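Local coordinates for ribosomal-protein-S5-alanine N-acetyltransferase (Vibrio fischeri, PDB 3IGR), which probably transfers the acetyl group of acetyl-CoA to the N-terminal alanine of ribosomal protein uS5, as a GNAT-family acetyltransferase of the RimJ subfamily, at residues H62-D74 and I81-P93. Residues are numbered along the deposited sequence; the frame is centred on the assembly and turned at random.
Sequences HKHNLAFYFVVVD and IGTVSYSNITRFP
N65, the C-prime residue of the Schellman motif that ends helix 48-63, offers its carbonyl oxygen to R91: NH2 lies 3.0 Å from N65 O, with the acceptor 3° out of the guanidinium plane. Q128 takes the neighbouring R91 NH1 through its backbone oxygen and N65 OD1 through its side chain, so one residue ties both segments. A water bridges L66 O to I89 N. From F68 onward the segments pair as antiparallel strands of a beta hairpin, their axes 4.4 Å apart at closest and 160° in direction. F68 and Y86 exchange backbone bonds (Y86 N to F68 O, 2.8 Å), while I89 CD1 meets the edge of the F68 ring, 3.5 Å from CD2. The Y69 ring spans two residues of the other strand, CD1 3.6 Å from S85 OG and OH 3.5 Å from T83 CG2, a reach set by chi1 of -168°, which turns CG away from the backbone N. F70 and V84 form a hydrogen-bonded pair, N to O both ways, and F70 CE2 packs 3.9 Å from Y86 CD2. At V72 a classic beta bulge sets I81 and G82 against one residue: V72 N binds G82 O, and V72 O receives I81 N. Within the GNAT sheet, strands 10-14 and 96-103 flank the hairpin; helix 112-126 covers the face bearing F68, V72, V84 and Y86, and helix 20-29 that of Y69, V71 and T83.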
loop_
_atom_site.group_PDB
_atom_site.type_symbol
_atom_site.label_atom_id
_atom_site.label_comp_id
_atom_site.label_asym_id
_atom_site.label_seq_id
_atom_site.Cartn_x
_atom_site.Cartn_y
_atom_site.Cartn_z
ATOM N N HIS A 62 -2.684 2.627 30.009
ATOM C CA HIS A 62 -1.526 1.966 29.368
ATOM C C HIS A 62 -0.971 0.853 30.257
ATOM O O HIS A 62 -0.643 -0.224 29.768
ATOM C CB HIS A 62 -0.382 2.948 29.031
ATOM C CG HIS A 62 -0.686 3.925 27.927
ATOM N ND1 HIS A 62 0.025 5.098 27.760
ATOM C CD2 HIS A 62 -1.617 3.908 26.940
ATOM C CE1 HIS A 62 -0.457 5.758 26.721
ATOM N NE2 HIS A 62 -1.454 5.058 26.205
ATOM N N LYS A 63 -0.894 1.121 31.561
ATOM C CA LYS A 63 -0.288 0.201 32.530
ATOM C C LYS A 63 -1.021 -1.139 32.592
ATOM O O LYS A 63 -0.392 -2.192 32.674
ATOM C CB LYS A 63 -0.221 0.843 33.921
ATOM N N HIS A 64 -2.348 -1.086 32.539
ATOM C CA HIS A 64 -3.196 -2.286 32.561
ATOM C C HIS A 64 -3.670 -2.721 31.155
ATOM O O HIS A 64 -4.659 -3.449 31.015
ATOM C CB HIS A 64 -4.394 -2.070 33.488
ATOM N N ASN A 65 -2.952 -2.274 30.126
ATOM C CA ASN A 65 -3.250 -2.616 28.728
ATOM C C ASN A 65 -4.719 -2.397 28.323
ATOM O O ASN A 65 -5.285 -3.148 27.521
ATOM C CB ASN A 65 -2.761 -4.033 28.406
ATOM C CG ASN A 65 -1.245 -4.157 28.488
ATOM O OD1 ASN A 65 -0.520 -3.771 27.572
ATOM N ND2 ASN A 65 -0.765 -4.698 29.586
ATOM N N LEU A 66 -5.297 -1.326 28.858
ATOM C CA LEU A 66 -6.701 -0.991 28.656
ATOM C C LEU A 66 -6.933 0.021 27.547
ATOM O O LEU A 66 -8.054 0.176 27.075
ATOM C CB LEU A 66 -7.290 -0.437 29.956
ATOM C CG LEU A 66 -7.907 -1.441 30.930
ATOM C CD1 LEU A 66 -8.199 -0.787 32.288
ATOM C CD2 LEU A 66 -9.179 -2.057 30.333
ATOM N N ALA A 67 -5.884 0.745 27.163
ATOM C CA ALA A 67 -5.997 1.770 26.126
ATOM C C ALA A 67 -4.611 2.186 25.655
ATOM O O ALA A 67 -3.649 2.122 26.412
ATOM C CB ALA A 67 -6.767 2.994 26.641
ATOM N N PHE A 68 -4.516 2.606 24.405
ATOM C CA PHE A 68 -3.219 2.913 23.802
ATOM C C PHE A 68 -3.415 4.159 22.950
ATOM O O PHE A 68 -4.051 4.125 21.879
ATOM C CB PHE A 68 -2.697 1.713 22.988
ATOM C CG PHE A 68 -2.630 0.427 23.793
ATOM C CD1 PHE A 68 -1.522 0.143 24.596
ATOM C CD2 PHE A 68 -3.689 -0.468 23.792
ATOM C CE1 PHE A 68 -1.470 -1.021 25.359
ATOM C CE2 PHE A 68 -3.647 -1.643 24.560
ATOM C CZ PHE A 68 -2.545 -1.915 25.341
ATOM N N TYR A 69 -2.939 5.281 23.469
ATOM C CA TYR A 69 -3.120 6.535 22.778
ATOM C C TYR A 69 -1.768 6.892 22.183
ATOM O O TYR A 69 -0.840 7.214 22.919
ATOM C CB TYR A 69 -3.621 7.609 23.746
ATOM C CG TYR A 69 -4.116 8.858 23.070
ATOM C CD1 TYR A 69 -5.468 9.186 23.090
ATOM C CD2 TYR A 69 -3.230 9.715 22.394
ATOM C CE1 TYR A 69 -5.932 10.336 22.468
ATOM C CE2 TYR A 69 -3.683 10.864 21.769
ATOM C CZ TYR A 69 -5.038 11.176 21.819
ATOM O OH TYR A 69 -5.505 12.314 21.200
ATOM N N PHE A 70 -1.645 6.781 20.862
ATOM C CA PHE A 70 -0.390 7.105 20.187
ATOM C C PHE A 70 -0.380 8.523 19.637
ATOM O O PHE A 70 -1.412 9.029 19.182
ATOM C CB PHE A 70 -0.157 6.182 19.004
ATOM C CG PHE A 70 0.147 4.759 19.371
ATOM C CD1 PHE A 70 1.474 4.332 19.497
ATOM C CD2 PHE A 70 -0.891 3.840 19.532
ATOM C CE1 PHE A 70 1.769 3.007 19.803
ATOM C CE2 PHE A 70 -0.616 2.510 19.858
ATOM C CZ PHE A 70 0.719 2.087 19.984
ATOM N N VAL A 71 0.794 9.140 19.644
ATOM C CA VAL A 71 1.005 10.405 18.919
ATOM C C VAL A 71 2.007 10.219 17.763
ATOM O O VAL A 71 2.877 9.335 17.809
ATOM C CB VAL A 71 1.464 11.562 19.840
ATOM C CG1 VAL A 71 0.317 11.990 20.778
ATOM C CG2 VAL A 71 2.730 11.211 20.635
ATOM N N VAL A 72 1.845 11.026 16.720
ATOM C CA VAL A 72 2.788 11.059 15.621
ATOM C C VAL A 72 3.610 12.348 15.786
ATOM O O VAL A 72 3.049 13.445 15.869
ATOM C CB VAL A 72 2.095 11.072 14.253
ATOM C CG1 VAL A 72 3.158 11.070 13.143
ATOM C CG2 VAL A 72 1.131 9.895 14.101
ATOM N N VAL A 73 4.928 12.203 15.855
ATOM C CA VAL A 73 5.806 13.339 16.098
ATOM C C VAL A 73 6.629 13.636 14.862
ATOM O O VAL A 73 7.224 12.728 14.281
ATOM C CB VAL A 73 6.759 13.079 17.289
ATOM C CG1 VAL A 73 7.797 14.240 17.443
ATOM C CG2 VAL A 73 5.962 12.893 18.564
ATOM N N ASP A 74 6.650 14.908 14.457
ATOM C CA ASP A 74 7.636 15.379 13.497
ATOM C C ASP A 74 8.914 15.660 14.288
ATOM O O ASP A 74 8.985 16.608 15.069
ATOM C CB ASP A 74 7.144 16.644 12.791
ATOM C CG ASP A 74 8.035 17.063 11.623
ATOM O OD1 ASP A 74 9.227 16.700 11.572
ATOM O OD2 ASP A 74 7.526 17.774 10.740
ATOM N N ILE A 81 1.910 15.956 15.331
ATOM C CA ILE A 81 1.198 16.261 14.086
ATOM C C ILE A 81 0.109 15.242 13.769
ATOM O O ILE A 81 -0.466 15.252 12.684
ATOM C CB ILE A 81 2.170 16.358 12.887
ATOM C CG1 ILE A 81 2.866 15.005 12.670
ATOM C CG2 ILE A 81 3.168 17.499 13.133
ATOM C CD1 ILE A 81 2.899 14.514 11.245
ATOM N N GLY A 82 -0.189 14.371 14.731
ATOM C CA GLY A 82 -1.207 13.337 14.523
ATOM C C GLY A 82 -1.390 12.480 15.753
ATOM O O GLY A 82 -0.569 12.521 16.673
ATOM N N THR A 83 -2.483 11.712 15.763
ATOM C CA THR A 83 -2.811 10.830 16.865
ATOM C C THR A 83 -3.431 9.559 16.292
ATOM O O THR A 83 -4.050 9.585 15.223
ATOM C CB THR A 83 -3.854 11.465 17.848
ATOM O OG1 THR A 83 -5.058 11.734 17.134
ATOM C CG2 THR A 83 -3.342 12.766 18.496
ATOM N N VAL A 84 -3.244 8.450 16.988
ATOM C CA VAL A 84 -3.948 7.203 16.656
ATOM C C VAL A 84 -4.324 6.643 18.001
ATOM O O VAL A 84 -3.447 6.325 18.804
ATOM C CB VAL A 84 -3.079 6.183 15.847
ATOM C CG1 VAL A 84 -3.902 4.966 15.446
ATOM C CG2 VAL A 84 -2.505 6.827 14.565
ATOM N N SER A 85 -5.624 6.559 18.268
ATOM C CA SER A 85 -6.095 6.198 19.606
ATOM C C SER A 85 -6.868 4.894 19.561
ATOM O O SER A 85 -7.855 4.790 18.843
ATOM C CB SER A 85 -6.987 7.300 20.161
ATOM O OG SER A 85 -7.591 6.873 21.375
ATOM N N TYR A 86 -6.416 3.904 20.329
ATOM C CA TYR A 86 -7.136 2.627 20.474
ATOM C C TYR A 86 -7.837 2.665 21.825
ATOM O O TYR A 86 -7.186 2.774 22.871
ATOM C CB TYR A 86 -6.190 1.430 20.361
ATOM C CG TYR A 86 -5.529 1.376 19.012
ATOM C CD1 TYR A 86 -6.137 0.717 17.948
ATOM C CD2 TYR A 86 -4.319 2.047 18.774
ATOM C CE1 TYR A 86 -5.538 0.684 16.694
ATOM C CE2 TYR A 86 -3.716 2.023 17.516
ATOM C CZ TYR A 86 -4.342 1.341 16.485
ATOM O OH TYR A 86 -3.794 1.327 15.242
ATOM N N SER A 87 -9.164 2.622 21.781
ATOM C CA SER A 87 -10.000 2.771 22.957
ATOM C C SER A 87 -11.118 1.745 22.936
ATOM O O SER A 87 -11.300 1.031 21.942
ATOM C CB SER A 87 -10.624 4.163 22.964
ATOM O OG SER A 87 -11.469 4.306 21.833
ATOM N N ASN A 88 -11.868 1.674 24.029
ATOM C CA ASN A 88 -13.014 0.791 24.078
ATOM C C ASN A 88 -12.499 -0.635 23.897
ATOM O O ASN A 88 -13.066 -1.424 23.148
ATOM C CB ASN A 88 -13.917 1.147 22.900
ATOM C CG ASN A 88 -15.318 1.359 23.287
ATOM O OD1 ASN A 88 -15.771 2.512 23.397
ATOM N ND2 ASN A 88 -16.049 0.270 23.495
ATOM N N ILE A 89 -11.385 -0.949 24.545
ATOM C CA ILE A 89 -10.792 -2.258 24.393
ATOM C C ILE A 89 -11.480 -3.279 25.306
ATOM O O ILE A 89 -11.655 -3.028 26.497
ATOM C CB ILE A 89 -9.283 -2.198 24.651
ATOM C CG1 ILE A 89 -8.600 -1.401 23.523
ATOM C CG2 ILE A 89 -8.695 -3.603 24.787
ATOM C CD1 ILE A 89 -7.102 -1.206 23.734
ATOM N N THR A 90 -11.883 -4.412 24.721
ATOM C CA THR A 90 -12.455 -5.518 25.478
ATOM C C THR A 90 -11.632 -6.767 25.200
ATOM O O THR A 90 -11.227 -7.009 24.065
ATOM C CB THR A 90 -13.927 -5.759 25.073
ATOM O OG1 THR A 90 -14.657 -4.539 25.224
ATOM C CG2 THR A 90 -14.588 -6.829 25.937
ATOM N N ARG A 91 -11.383 -7.553 26.241
ATOM C CA ARG A 91 -10.681 -8.807 26.096
ATOM C C ARG A 91 -11.758 -9.867 25.931
ATOM O O ARG A 91 -12.728 -9.607 25.219
ATOM C CB ARG A 91 -9.740 -9.031 27.292
ATOM C CG ARG A 91 -8.733 -7.891 27.451
ATOM C CD ARG A 91 -7.897 -7.754 26.162
ATOM N NE ARG A 91 -6.922 -6.667 26.251
ATOM C CZ ARG A 91 -5.836 -6.545 25.484
ATOM N NH1 ARG A 91 -5.545 -7.456 24.546
ATOM N NH2 ARG A 91 -5.024 -5.512 25.678
ATOM N N PHE A 92 -11.611 -11.051 26.533
ATOM C CA PHE A 92 -12.654 -12.071 26.393
ATOM C C PHE A 92 -14.016 -11.413 26.667
ATOM O O PHE A 92 -14.142 -10.682 27.643
ATOM C CB PHE A 92 -12.417 -13.254 27.346
ATOM C CG PHE A 92 -13.536 -14.270 27.330
ATOM C CD1 PHE A 92 -13.573 -15.274 26.364
ATOM C CD2 PHE A 92 -14.572 -14.202 28.270
ATOM C CE1 PHE A 92 -14.638 -16.221 26.337
ATOM C CE2 PHE A 92 -15.626 -15.143 28.260
ATOM C CZ PHE A 92 -15.667 -16.146 27.280
ATOM N N PRO A 93 -15.047 -11.693 25.847
ATOM C CA PRO A 93 -15.101 -12.636 24.729
ATOM C C PRO A 93 -15.047 -11.949 23.367
ATOM O O PRO A 93 -15.425 -12.578 22.362
ATOM C CB PRO A 93 -16.482 -13.260 24.906
ATOM C CG PRO A 93 -17.332 -12.061 25.359
ATOM C CD PRO A 93 -16.406 -11.253 26.252
HETATM O O HOH W 1 -10.548 0.799 26.659
#